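Local coordinates for uncharacterized protein (Mycobacterium tuberculosis, PDB 4Q6U) that is of unknown function but, built from three sensor-like domains of the GAF and PAS folds, may take part in signal perception, at residues B[15-20]-B[190-195]; B[23-28]-B[36-41]; B[105-110]-B[123-128]; B[153-158]-B[175-180]. All blocks are in the same frame, centred on the assembly; numbering follows the deposited sequence.

Contact 1. Residues B[15-20]-B[190-195]; sequences LVETLG and GFVARS
A two-pronged salt bridge joins two sensor domains here: residues 15-20, from an inner strand of the N-terminal GAF-like domain and the loop after it, face residues 190-195, on strand 186-198 of the PAS-like middle domain. Arg-194 reaches across with CG anti to its backbone N and a bend at chi3 (-59°), which presents the guanidinium side-on to Glu-17. NE gives the better bond, 3.0 Å to Glu-17 OE2, almost straight at 173°, lying in the guanidinium plane and using the syn lone pair of the oxygen. NH2 reaches Glu-17 OE1 at a longer 3.3 Å, because the carboxylate is turned 43° from the guanidinium and this oxygen is met from above its plane. Glu-17 OE1 has a second donor within its own segment, the backbone N of Leu-19 at 2.8 Å, so the turn after strand 14-17 is tied to the carboxylate that bridges the domains. Leu-19 CB packs against Arg-194 NE at 3.7 Å, and Gly-20 lies over one face of the guanidinium, its CA 3.6 Å from Arg-194 CZ. Deeper in, Val-192 CG1 and CG2 both meet the CG methylene of Glu-17; Val-26 touches both side chains and Met-212 touches Glu-17. With three N-H groups directed at its two oxygens, the buried carboxylate of Glu-17 is probably kept ionised, and the domain junction gains an orientation-dependent polar link.

Contact 2. Residues B[23-28]-B[36-41]; sequences PAVVAR and VPITTF
The hairpin formed by strands 24-28 and 31-37 runs straight into the short helix 38-41, and the packing is tightest at its open end, beside the helix. Val-25 and Val-36 make an antiparallel hydrogen-bonded pair: Val-25 N donates to Val-36 O at 2.8 Å, whereas the return bond from Val-36 N to Val-25 O is weak. Next along, Ala-24 and Pro-37 form a non-hydrogen-bonded pair, and the ladder is prolonged by Ile-38 N, which gives a 2.9 Å bond to Pro-23 O in the carbonyl plane. Val-25 fills the angle between strand and helix. Its CG2, beside the backbone N, touches Ile-38 CD1 at 3.6 Å and sits over the face of the Phe-41 ring, a CH-pi contact 4.1 Å from the centroid; CG1 lies above the same face.

The far end is looser. Exposed Arg-28, bent at chi3 (61°), brings NH1 to 3.9 Å from Phe-41 CZ, with the guanidinium and ring planes 65° apart, and Lys-33 places a like charge close by. On the strand's other edge, toward strand 14-17, Val-26 and Ala-27 both face Leu-15, a classic beta bulge. The joint between hairpin and helix thus rests on hydrocarbon and backbone bonds, with charge confined to an exposed rim.

Contact 3. Residues B[105-110]-B[123-128]; sequences RPIPGP and TPESLT
A capping box at the start of helix 124-129 meets the chain that enters the first strand of the PAS-like middle domain. Ile-107 comes first: its CG2, anti to the backbone N, rests against Glu-125 CG at 3.7 Å, while the far ends of both side chains lead away from the contact. Pro-108 turns its ring from the helix toward Val-81 and Gln-92 of the N-terminal domain, but its carbonyl O lies 3.6 Å from Glu-125 CB. At Gly-109 the backbones come closest, CA to CA 3.8 Å from Ser-126; a CB here would clash with the helix, so the missing side chain is what permits this approach. Pro-110 then closes the contact, its ring crossing the Thr-123 side chain at about a right angle.

Within the box, Thr-123 N donates to Ser-126 OG in a nearly straight bond (178°), and Ser-126 N donates back to Thr-123 OG1 at 3.0 Å. Ser-126 OG is also hydrogen-bonded to Asp-122. The Thr-123 hydroxyl therefore works twice, accepting from the first turn of the helix and donating to the strand: its OG1 delivers a hydrogen bond to Pro-110 O, 2.9 Å away and in the plane of that carbonyl.

Contact 4. Residues B[153-158]-B[175-180]; sequences LNPNET and SIWDLT
Polar bonds, a stacked amide and a tryptophan edge together fasten the loop before helix 157-165 to strand 172-180, an outermost strand of the middle-domain PAS-like sheet. Among the hydrogen bonds, Asn-154 imitates a neighbouring strand. Its OD1 takes the backbone N of Asp-178 at 2.8 Å, from above the amide plane, and its ND2 returns a straighter bond (169°) to Asp-178 O at 3.1 Å, on a lone pair of that carbonyl. Pro-155 O, inside a type II turn running from Asn-154 to Glu-157, accepts from Trp-177 NE1 at 2.8 Å. A water bridges Asn-156 OD1 and Ser-175 OG.

Stacking comes next. The Asn-154 amide lies almost parallel to the indole, 9° apart, and its CB makes a CH-pi contact 3.2 Å from the centroid of the five-membered ring. Phe-191 adds an edge-to-face partner to Trp-177. Apolar contact is lighter: Pro-155 CD approaches Trp-177 CD1 at 4.1 Å, and Glu-157 runs its CB and CG past the six-membered end of the indole.

Charge enters through Glu-157, whose OE1 accepts from Asn-154 N at 3.0 Å while OE2 forms a salt bridge with Lys-255 of the same chain. The second subunit reaches this loop, where its Asp-226 accepts from Asn-156 N. Since Asn-154 is held through its backbone N and both ends of its amide, the rotation of that amide is defined, and the same loop holds the indole by a stack on one face and a bent N-H bond from NE1.

Overall arrangement
Contacts 1, 3 and 4 all reach the middle-domain sheet, whereas contact 2 belongs to the N-terminal domain alone; contact 1 is the one whose segments come from different domains. Contacts 1 and 2 share neighbouring strands 14-17 and 24-28, joined by Leu-15 N to Ala-27 O, and contact 4 adjoins contact 1 through Phe-191 N and Ser-175 O. Contact 3 is the most buried and relies on close backbones and hydroxyl bonds; the other three are partly buried. Contact 2, its centre about 21 Å from the centre of the chain, joins backbone bonds and hydrocarbon with a charged fringe, contact 1 depends on paired charges, and contact 4 combines amide and indole at the subunit interface.

Contact 1. Residues B[15-20]-B[190-195]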
loop_
_atom_site.group_PDB
_atom_site.type_symbol
_atom_site.label_atom_id
_atom_site.label_comp_id
_atom_site.label_asym_id
_atom_site.label_seq_id
_atom_site.Cartn_x
_atom_site.Cartn_y
_atom_site.Cartn_z
ATOM N N LEU B 15 -9.778 -26.558 8.093
ATOM C CA LEU B 15 -10.052 -25.743 9.269
ATOM C C LEU B 15 -11.339 -24.952 9.057
ATOM O O LEU B 15 -11.455 -24.153 8.131
ATOM C CB LEU B 15 -8.892 -24.807 9.586
ATOM C CG LEU B 15 -9.039 -23.953 10.854
ATOM C CD1 LEU B 15 -9.008 -24.811 12.109
ATOM C CD2 LEU B 15 -7.946 -22.898 10.920
ATOM N N VAL B 16 -12.309 -25.198 9.926
ATOM C CA VAL B 16 -13.620 -24.581 9.824
ATOM C C VAL B 16 -13.877 -23.624 10.985
ATOM O O VAL B 16 -13.815 -24.020 12.134
ATOM C CB VAL B 16 -14.726 -25.654 9.794
ATOM C CG1 VAL B 16 -16.090 -25.025 10.004
ATOM C CG2 VAL B 16 -14.669 -26.426 8.483
ATOM N N GLU B 17 -14.153 -22.364 10.667
ATOM C CA GLU B 17 -14.538 -21.377 11.668
ATOM C C GLU B 17 -16.026 -21.559 11.950
ATOM O O GLU B 17 -16.839 -21.619 11.023
ATOM C CB GLU B 17 -14.220 -19.957 11.180
ATOM C CG GLU B 17 -14.092 -18.898 12.281
ATOM C CD GLU B 17 -15.388 -18.153 12.523
ATOM O OE1 GLU B 17 -16.466 -18.693 12.186
ATOM O OE2 GLU B 17 -15.332 -17.023 13.040
ATOM N N THR B 18 -16.377 -21.666 13.228
ATOM C CA THR B 18 -17.738 -22.021 13.617
ATOM C C THR B 18 -18.403 -20.971 14.508
ATOM O O THR B 18 -19.218 -21.309 15.364
ATOM C CB THR B 18 -17.768 -23.375 14.363
ATOM O OG1 THR B 18 -16.858 -23.344 15.471
ATOM C CG2 THR B 18 -17.381 -24.510 13.429
ATOM N N LEU B 19 -18.064 -19.703 14.307
ATOM C CA LEU B 19 -18.657 -18.647 15.123
ATOM C C LEU B 19 -19.788 -17.926 14.388
ATOM O O LEU B 19 -20.496 -17.110 14.976
ATOM C CB LEU B 19 -17.584 -17.649 15.569
ATOM C CG LEU B 19 -16.647 -18.175 16.660
ATOM C CD1 LEU B 19 -15.470 -17.251 16.874
ATOM C CD2 LEU B 19 -17.407 -18.379 17.967
ATOM N N GLY B 20 -19.954 -18.234 13.104
ATOM C CA GLY B 20 -21.046 -17.677 12.326
ATOM C C GLY B 20 -22.282 -18.562 12.370
ATOM O O GLY B 20 -22.332 -19.532 13.125
ATOM N N GLY B 190 -1.611 -17.678 8.524
ATOM C CA GLY B 190 -2.977 -17.355 8.178
ATOM C C GLY B 190 -3.726 -17.043 9.454
ATOM O O GLY B 190 -3.323 -17.471 10.538
ATOM N N PHE B 191 -4.807 -16.282 9.341
ATOM C CA PHE B 191 -5.723 -16.147 10.463
ATOM C C PHE B 191 -7.128 -15.758 10.013
ATOM O O PHE B 191 -7.327 -15.227 8.925
ATOM C CB PHE B 191 -5.197 -15.126 11.495
ATOM C CG PHE B 191 -5.261 -13.698 11.035
ATOM C CD1 PHE B 191 -6.413 -12.947 11.219
ATOM C CD2 PHE B 191 -4.171 -13.106 10.412
ATOM C CE1 PHE B 191 -6.480 -11.637 10.794
ATOM C CE2 PHE B 191 -4.230 -11.787 9.982
ATOM C CZ PHE B 191 -5.384 -11.054 10.173
ATOM N N VAL B 192 -8.100 -16.042 10.872
ATOM C CA VAL B 192 -9.464 -15.564 10.703
ATOM C C VAL B 192 -9.828 -14.834 11.988
ATOM O O VAL B 192 -9.369 -15.219 13.056
ATOM C CB VAL B 192 -10.449 -16.726 10.427
ATOM C CG1 VAL B 192 -10.392 -17.754 11.548
ATOM C CG2 VAL B 192 -11.866 -16.212 10.230
ATOM N N ALA B 193 -10.614 -13.765 11.891
ATOM C CA ALA B 193 -11.050 -13.036 13.079
ATOM C C ALA B 193 -12.474 -12.530 12.904
ATOM O O ALA B 193 -12.861 -12.118 11.809
ATOM C CB ALA B 193 -10.099 -11.869 13.381
ATOM N N ARG B 194 -13.253 -12.572 13.984
ATOM C CA ARG B 194 -14.646 -12.149 13.948
ATOM C C ARG B 194 -15.033 -11.430 15.229
ATOM O O ARG B 194 -14.817 -11.949 16.326
ATOM C CB ARG B 194 -15.572 -13.349 13.739
ATOM C CG ARG B 194 -17.053 -12.971 13.668
ATOM C CD ARG B 194 -17.962 -14.175 13.806
ATOM N NE ARG B 194 -17.724 -15.187 12.780
ATOM C CZ ARG B 194 -18.437 -15.314 11.666
ATOM N NH1 ARG B 194 -19.451 -14.492 11.419
ATOM N NH2 ARG B 194 -18.139 -16.273 10.798
ATOM N N SER B 195 -15.618 -10.245 15.089
ATOM C CA SER B 195 -16.065 -9.472 16.245
ATOM C C SER B 195 -17.536 -9.730 16.563
ATOM O O SER B 195 -18.357 -9.869 15.660
ATOM C CB SER B 195 -15.844 -7.979 16.007
ATOM O OG SER B 195 -16.677 -7.508 14.962
#

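Contact 2. Residues B[23-28]-B[36-41]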
loop_
_atom_site.group_PDB
_atom_site.type_symbol
_atom_site.label_atom_id
_atom_site.label_comp_id
_atom_site.label_asym_id
_atom_site.label_seq_id
_atom_site.Cartn_x
_atom_site.Cartn_y
_atom_site.Cartn_z
ATOM N N PRO B 23 -21.011 -22.910 9.610
ATOM C CA PRO B 23 -19.587 -23.269 9.603
ATOM C C PRO B 23 -18.926 -22.922 8.269
ATOM O O PRO B 23 -19.478 -23.224 7.207
ATOM C CB PRO B 23 -19.607 -24.783 9.820
ATOM C CG PRO B 23 -20.874 -25.037 10.565
ATOM C CD PRO B 23 -21.863 -24.026 10.059
ATOM N N ALA B 24 -17.754 -22.299 8.324
ATOM C CA ALA B 24 -17.123 -21.772 7.122
ATOM C C ALA B 24 -15.629 -22.083 7.076
ATOM O O ALA B 24 -14.901 -21.823 8.033
ATOM C CB ALA B 24 -17.356 -20.275 7.028
ATOM N N VAL B 25 -15.181 -22.635 5.953
ATOM C CA VAL B 25 -13.791 -23.038 5.789
ATOM C C VAL B 25 -12.861 -21.818 5.725
ATOM O O VAL B 25 -13.165 -20.827 5.062
ATOM C CB VAL B 25 -13.613 -23.902 4.517
ATOM C CG1 VAL B 25 -12.166 -24.354 4.367
ATOM C CG2 VAL B 25 -14.565 -25.108 4.561
ATOM N N VAL B 26 -11.739 -21.888 6.437
ATOM C CA VAL B 26 -10.736 -20.838 6.390
ATOM C C VAL B 26 -9.361 -21.409 6.043
ATOM O O VAL B 26 -8.451 -20.664 5.671
ATOM C CB VAL B 26 -10.652 -20.069 7.728
ATOM C CG1 VAL B 26 -11.987 -19.399 8.044
ATOM C CG2 VAL B 26 -10.255 -21.001 8.841
ATOM N N ALA B 27 -9.214 -22.730 6.133
ATOM C CA ALA B 27 -7.961 -23.371 5.725
ATOM C C ALA B 27 -8.167 -24.758 5.124
ATOM O O ALA B 27 -8.885 -25.587 5.687
ATOM C CB ALA B 27 -7.005 -23.463 6.904
ATOM N N ARG B 28 -7.548 -24.995 3.969
ATOM C CA ARG B 28 -7.376 -26.357 3.458
ATOM C C ARG B 28 -5.911 -26.711 3.639
ATOM O O ARG B 28 -5.052 -26.204 2.920
ATOM C CB ARG B 28 -7.788 -26.482 1.989
ATOM C CG ARG B 28 -7.695 -27.919 1.465
ATOM C CD ARG B 28 -8.615 -28.169 0.269
ATOM N NE ARG B 28 -8.305 -27.319 -0.873
ATOM C CZ ARG B 28 -8.995 -27.320 -2.012
ATOM N NH1 ARG B 28 -10.036 -28.128 -2.157
ATOM N NH2 ARG B 28 -8.644 -26.512 -3.007
ATOM N N VAL B 36 -15.499 -19.572 3.438
ATOM C CA VAL B 36 -16.459 -20.182 2.526
ATOM C C VAL B 36 -17.383 -21.156 3.247
ATOM O O VAL B 36 -16.926 -22.179 3.762
ATOM C CB VAL B 36 -15.758 -20.935 1.387
ATOM C CG1 VAL B 36 -16.793 -21.523 0.437
ATOM C CG2 VAL B 36 -14.790 -20.010 0.653
ATOM N N PRO B 37 -18.691 -20.841 3.277
ATOM C CA PRO B 37 -19.682 -21.704 3.929
ATOM C C PRO B 37 -19.538 -23.146 3.466
ATOM O O PRO B 37 -19.410 -23.408 2.266
ATOM C CB PRO B 37 -21.017 -21.101 3.490
ATOM C CG PRO B 37 -20.707 -19.661 3.273
ATOM C CD PRO B 37 -19.315 -19.643 2.688
ATOM N N ILE B 38 -19.536 -24.061 4.427
ATOM C CA ILE B 38 -19.229 -25.456 4.168
ATOM C C ILE B 38 -20.123 -26.035 3.064
ATOM O O ILE B 38 -19.707 -26.941 2.341
ATOM C CB ILE B 38 -19.360 -26.294 5.470
ATOM C CG1 ILE B 38 -18.615 -27.623 5.349
ATOM C CG2 ILE B 38 -20.819 -26.475 5.873
ATOM C CD1 ILE B 38 -17.123 -27.473 5.491
ATOM N N THR B 39 -21.326 -25.485 2.906
ATOM C CA THR B 39 -22.256 -25.972 1.880
ATOM C C THR B 39 -21.870 -25.475 0.493
ATOM O O THR B 39 -22.280 -26.044 -0.517
ATOM C CB THR B 39 -23.711 -25.543 2.158
ATOM O OG1 THR B 39 -23.788 -24.113 2.224
ATOM C CG2 THR B 39 -24.216 -26.146 3.463
ATOM N N THR B 40 -21.098 -24.396 0.454
ATOM C CA THR B 40 -20.572 -23.868 -0.794
ATOM C C THR B 40 -19.256 -24.563 -1.121
ATOM O O THR B 40 -19.028 -24.998 -2.251
ATOM C CB THR B 40 -20.362 -22.339 -0.719
ATOM O OG1 THR B 40 -21.635 -21.680 -0.723
ATOM C CG2 THR B 40 -19.542 -21.845 -1.902
ATOM N N PHE B 41 -18.398 -24.676 -0.112
ATOM C CA PHE B 41 -17.097 -25.310 -0.272
ATOM C C PHE B 41 -17.265 -26.780 -0.646
ATOM O O PHE B 41 -16.461 -27.335 -1.393
ATOM C CB PHE B 41 -16.266 -25.170 1.018
ATOM C CG PHE B 41 -14.812 -25.517 0.846
ATOM C CD1 PHE B 41 -13.903 -24.561 0.413
ATOM C CD2 PHE B 41 -14.352 -26.797 1.110
ATOM C CE1 PHE B 41 -12.564 -24.879 0.244
ATOM C CE2 PHE B 41 -13.016 -27.123 0.946
ATOM C CZ PHE B 41 -12.120 -26.160 0.512
#

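Contact 3. Residues B[105-110]-B[123-128]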
loop_
_atom_site.group_PDB
_atom_site.type_symbol
_atom_site.label_atom_id
_atom_site.label_comp_id
_atom_site.label_asym_id
_atom_site.label_seq_id
_atom_site.Cartn_x
_atom_site.Cartn_y
_atom_site.Cartn_z
ATOM N N ARG B 105 -1.442 -32.884 11.320
ATOM C CA ARG B 105 -2.459 -31.862 11.494
ATOM C C ARG B 105 -1.821 -30.521 11.823
ATOM O O ARG B 105 -1.098 -30.404 12.815
ATOM C CB ARG B 105 -3.448 -32.265 12.597
ATOM C CG ARG B 105 -4.629 -31.322 12.728
ATOM C CD ARG B 105 -5.660 -31.834 13.712
ATOM N NE ARG B 105 -5.102 -32.031 15.048
ATOM C CZ ARG B 105 -4.984 -31.071 15.956
ATOM N NH1 ARG B 105 -5.380 -29.832 15.676
ATOM N NH2 ARG B 105 -4.462 -31.350 17.143
ATOM N N PRO B 106 -2.080 -29.502 10.987
ATOM C CA PRO B 106 -1.570 -28.162 11.298
ATOM C C PRO B 106 -2.198 -27.671 12.589
ATOM O O PRO B 106 -3.417 -27.767 12.726
ATOM C CB PRO B 106 -2.021 -27.309 10.105
ATOM C CG PRO B 106 -2.413 -28.285 9.030
ATOM C CD PRO B 106 -2.892 -29.515 9.758
ATOM N N ILE B 107 -1.397 -27.176 13.526
ATOM C CA ILE B 107 -1.956 -26.769 14.810
ATOM C C ILE B 107 -2.536 -25.363 14.733
ATOM O O ILE B 107 -1.806 -24.387 14.521
ATOM C CB ILE B 107 -0.920 -26.816 15.945
ATOM C CG1 ILE B 107 -0.117 -28.117 15.905
ATOM C CG2 ILE B 107 -1.623 -26.676 17.295
ATOM C CD1 ILE B 107 -0.958 -29.369 16.007
ATOM N N PRO B 108 -3.863 -25.251 14.901
ATOM C CA PRO B 108 -4.520 -23.944 14.921
ATOM C C PRO B 108 -4.329 -23.280 16.278
ATOM O O PRO B 108 -4.215 -23.983 17.277
ATOM C CB PRO B 108 -5.999 -24.283 14.656
ATOM C CG PRO B 108 -6.069 -25.796 14.540
ATOM C CD PRO B 108 -4.824 -26.331 15.164
ATOM N N GLY B 109 -4.287 -21.950 16.304
ATOM C CA GLY B 109 -4.042 -21.220 17.528
ATOM C C GLY B 109 -5.139 -20.207 17.785
ATOM O O GLY B 109 -5.208 -19.177 17.113
ATOM N N PRO B 110 -6.015 -20.509 18.750
ATOM C CA PRO B 110 -7.111 -19.619 19.125
ATOM C C PRO B 110 -6.592 -18.460 19.960
ATOM O O PRO B 110 -5.664 -18.629 20.752
ATOM C CB PRO B 110 -8.033 -20.526 19.940
ATOM C CG PRO B 110 -7.106 -21.496 20.564
ATOM C CD PRO B 110 -5.961 -21.706 19.609
ATOM N N THR B 123 -2.778 -17.958 23.246
ATOM C CA THR B 123 -2.516 -19.328 23.700
ATOM C C THR B 123 -1.079 -19.695 23.325
ATOM O O THR B 123 -0.477 -19.022 22.486
ATOM C CB THR B 123 -3.497 -20.340 23.063
ATOM O OG1 THR B 123 -3.439 -20.232 21.637
ATOM C CG2 THR B 123 -4.922 -20.073 23.522
ATOM N N PRO B 124 -0.509 -20.735 23.957
ATOM C CA PRO B 124 0.779 -21.263 23.490
ATOM C C PRO B 124 0.774 -21.548 21.987
ATOM O O PRO B 124 1.741 -21.251 21.280
ATOM C CB PRO B 124 0.930 -22.562 24.294
ATOM C CG PRO B 124 0.230 -22.257 25.583
ATOM C CD PRO B 124 -0.937 -21.369 25.221
ATOM N N GLU B 125 -0.329 -22.110 21.507
ATOM C CA GLU B 125 -0.480 -22.420 20.093
ATOM C C GLU B 125 -0.469 -21.151 19.228
ATOM O O GLU B 125 0.247 -21.085 18.220
ATOM C CB GLU B 125 -1.767 -23.221 19.869
ATOM C CG GLU B 125 -1.735 -24.656 20.428
ATOM C CD GLU B 125 -1.920 -24.725 21.939
ATOM O OE1 GLU B 125 -2.357 -23.721 22.550
ATOM O OE2 GLU B 125 -1.624 -25.794 22.515
ATOM N N SER B 126 -1.242 -20.138 19.612
ATOM C CA SER B 126 -1.314 -18.926 18.787
ATOM C C SER B 126 0.024 -18.176 18.797
ATOM O O SER B 126 0.429 -17.570 17.795
ATOM C CB SER B 126 -2.450 -18.013 19.258
ATOM O OG SER B 126 -2.091 -17.227 20.394
ATOM N N LEU B 127 0.722 -18.256 19.923
ATOM C CA LEU B 127 2.023 -17.620 20.072
ATOM C C LEU B 127 3.091 -18.346 19.263
ATOM O O LEU B 127 3.899 -17.715 18.580
ATOM C CB LEU B 127 2.421 -17.568 21.551
ATOM C CG LEU B 127 1.645 -16.542 22.374
ATOM C CD1 LEU B 127 2.007 -16.682 23.838
ATOM C CD2 LEU B 127 1.923 -15.130 21.890
ATOM N N THR B 128 3.081 -19.673 19.332
ATOM C CA THR B 128 4.018 -20.482 18.561
ATOM C C THR B 128 3.835 -20.270 17.063
ATOM O O THR B 128 4.811 -20.056 16.341
ATOM C CB THR B 128 3.865 -21.973 18.873
ATOM O OG1 THR B 128 4.291 -22.210 20.215
ATOM C CG2 THR B 128 4.714 -22.809 17.921
#

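Contact 4. Residues B[153-158]-B[175-180]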
loop_
_atom_site.group_PDB
_atom_site.type_symbol
_atom_site.label_atom_id
_atom_site.label_comp_id
_atom_site.label_asym_id
_atom_site.label_seq_id
_atom_site.Cartn_x
_atom_site.Cartn_y
_atom_site.Cartn_z
ATOM N N LEU B 153 4.297 -3.739 8.361
ATOM C CA LEU B 153 2.870 -3.654 8.066
ATOM C C LEU B 153 2.399 -4.859 7.252
ATOM O O LEU B 153 3.156 -5.414 6.465
ATOM C CB LEU B 153 2.564 -2.362 7.292
ATOM C CG LEU B 153 3.066 -1.069 7.947
ATOM C CD1 LEU B 153 2.678 0.123 7.069
ATOM C CD2 LEU B 153 2.506 -0.915 9.329
ATOM N N ASN B 154 1.140 -5.236 7.416
ATOM C CA ASN B 154 0.611 -6.387 6.693
ATOM C C ASN B 154 -0.710 -6.070 6.020
ATOM O O ASN B 154 -1.331 -5.057 6.353
ATOM C CB ASN B 154 0.448 -7.571 7.655
ATOM C CG ASN B 154 1.666 -8.457 7.679
ATOM O OD1 ASN B 154 1.983 -9.115 6.687
ATOM N ND2 ASN B 154 2.359 -8.482 8.807
ATOM N N PRO B 155 -1.135 -6.916 5.054
ATOM C CA PRO B 155 -2.403 -6.708 4.349
ATOM C C PRO B 155 -3.591 -6.576 5.281
ATOM O O PRO B 155 -3.754 -7.392 6.197
ATOM C CB PRO B 155 -2.544 -7.974 3.492
ATOM C CG PRO B 155 -1.164 -8.398 3.234
ATOM C CD PRO B 155 -0.356 -8.013 4.445
ATOM N N ASN B 156 -4.426 -5.575 5.021
ATOM C CA ASN B 156 -5.641 -5.340 5.796
ATOM C C ASN B 156 -5.401 -5.059 7.274
ATOM O O ASN B 156 -6.319 -5.178 8.086
ATOM C CB ASN B 156 -6.603 -6.529 5.644
ATOM C CG ASN B 156 -7.221 -6.593 4.261
ATOM O OD1 ASN B 156 -6.842 -7.421 3.427
ATOM N ND2 ASN B 156 -8.158 -5.689 3.997
ATOM N N GLU B 157 -4.185 -4.653 7.629
ATOM C CA GLU B 157 -3.913 -4.260 9.010
ATOM C C GLU B 157 -4.760 -3.038 9.397
ATOM O O GLU B 157 -5.114 -2.859 10.561
ATOM C CB GLU B 157 -2.418 -3.974 9.223
ATOM C CG GLU B 157 -2.039 -3.745 10.706
ATOM C CD GLU B 157 -0.587 -4.084 11.008
ATOM O OE1 GLU B 157 0.182 -4.335 10.060
ATOM O OE2 GLU B 157 -0.208 -4.105 12.198
ATOM N N THR B 158 -5.093 -2.205 8.413
ATOM C CA THR B 158 -5.983 -1.068 8.640
ATOM C C THR B 158 -7.324 -1.532 9.211
ATOM O O THR B 158 -7.881 -0.908 10.116
ATOM C CB THR B 158 -6.227 -0.270 7.329
ATOM O OG1 THR B 158 -4.976 0.213 6.814
ATOM C CG2 THR B 158 -7.159 0.911 7.576
ATOM N N SER B 175 -6.838 -13.336 6.501
ATOM C CA SER B 175 -5.646 -12.869 5.793
ATOM C C SER B 175 -4.453 -13.799 6.005
ATOM O O SER B 175 -4.460 -14.651 6.899
ATOM C CB SER B 175 -5.285 -11.442 6.239
ATOM O OG SER B 175 -4.266 -10.914 5.404
ATOM N N ILE B 176 -3.447 -13.636 5.154
ATOM C CA ILE B 176 -2.129 -14.234 5.343
ATOM C C ILE B 176 -1.123 -13.123 5.640
ATOM O O ILE B 176 -1.030 -12.167 4.875
ATOM C CB ILE B 176 -1.657 -14.997 4.094
ATOM C CG1 ILE B 176 -2.592 -16.167 3.777
ATOM C CG2 ILE B 176 -0.228 -15.486 4.285
ATOM C CD1 ILE B 176 -2.421 -17.331 4.718
ATOM N N TRP B 177 -0.359 -13.249 6.721
ATOM C CA TRP B 177 0.585 -12.200 7.112
ATOM C C TRP B 177 2.037 -12.666 7.129
ATOM O O TRP B 177 2.318 -13.830 7.418
ATOM C CB TRP B 177 0.230 -11.649 8.493
ATOM C CG TRP B 177 -0.869 -10.641 8.485
ATOM C CD1 TRP B 177 -1.785 -10.418 7.490
ATOM C CD2 TRP B 177 -1.164 -9.699 9.521
ATOM N NE1 TRP B 177 -2.634 -9.400 7.855
ATOM C CE2 TRP B 177 -2.273 -8.944 9.099
ATOM C CE3 TRP B 177 -0.586 -9.416 10.765
ATOM C CZ2 TRP B 177 -2.825 -7.932 9.880
ATOM C CZ3 TRP B 177 -1.135 -8.412 11.535
ATOM C CH2 TRP B 177 -2.241 -7.682 11.091
ATOM N N ASP B 178 2.949 -11.748 6.818
ATOM C CA ASP B 178 4.385 -11.992 6.931
ATOM C C ASP B 178 4.919 -11.590 8.305
ATOM O O ASP B 178 4.691 -10.467 8.761
ATOM C CB ASP B 178 5.143 -11.223 5.857
ATOM C CG ASP B 178 4.846 -11.728 4.463
ATOM O OD1 ASP B 178 5.370 -12.802 4.106
ATOM O OD2 ASP B 178 4.090 -11.053 3.733
ATOM N N LEU B 179 5.640 -12.498 8.956
ATOM C CA LEU B 179 6.236 -12.205 10.261
ATOM C C LEU B 179 7.688 -12.668 10.318
ATOM O O LEU B 179 8.195 -13.282 9.380
ATOM C CB LEU B 179 5.450 -12.880 11.388
ATOM C CG LEU B 179 3.926 -12.770 11.478
ATOM C CD1 LEU B 179 3.411 -13.641 12.636
ATOM C CD2 LEU B 179 3.489 -11.331 11.674
ATOM N N THR B 180 8.351 -12.389 11.430
ATOM C CA THR B 180 9.673 -12.945 11.673
ATOM C C THR B 180 9.694 -13.599 13.058
ATOM O O THR B 180 9.327 -12.971 14.053
ATOM C CB THR B 180 10.763 -11.864 11.561
ATOM O OG1 THR B 180 10.928 -11.492 10.183
ATOM C CG2 THR B 180 12.081 -12.381 12.088
HETATM O O HOH W 1 -5.782 -9.566 3.216
#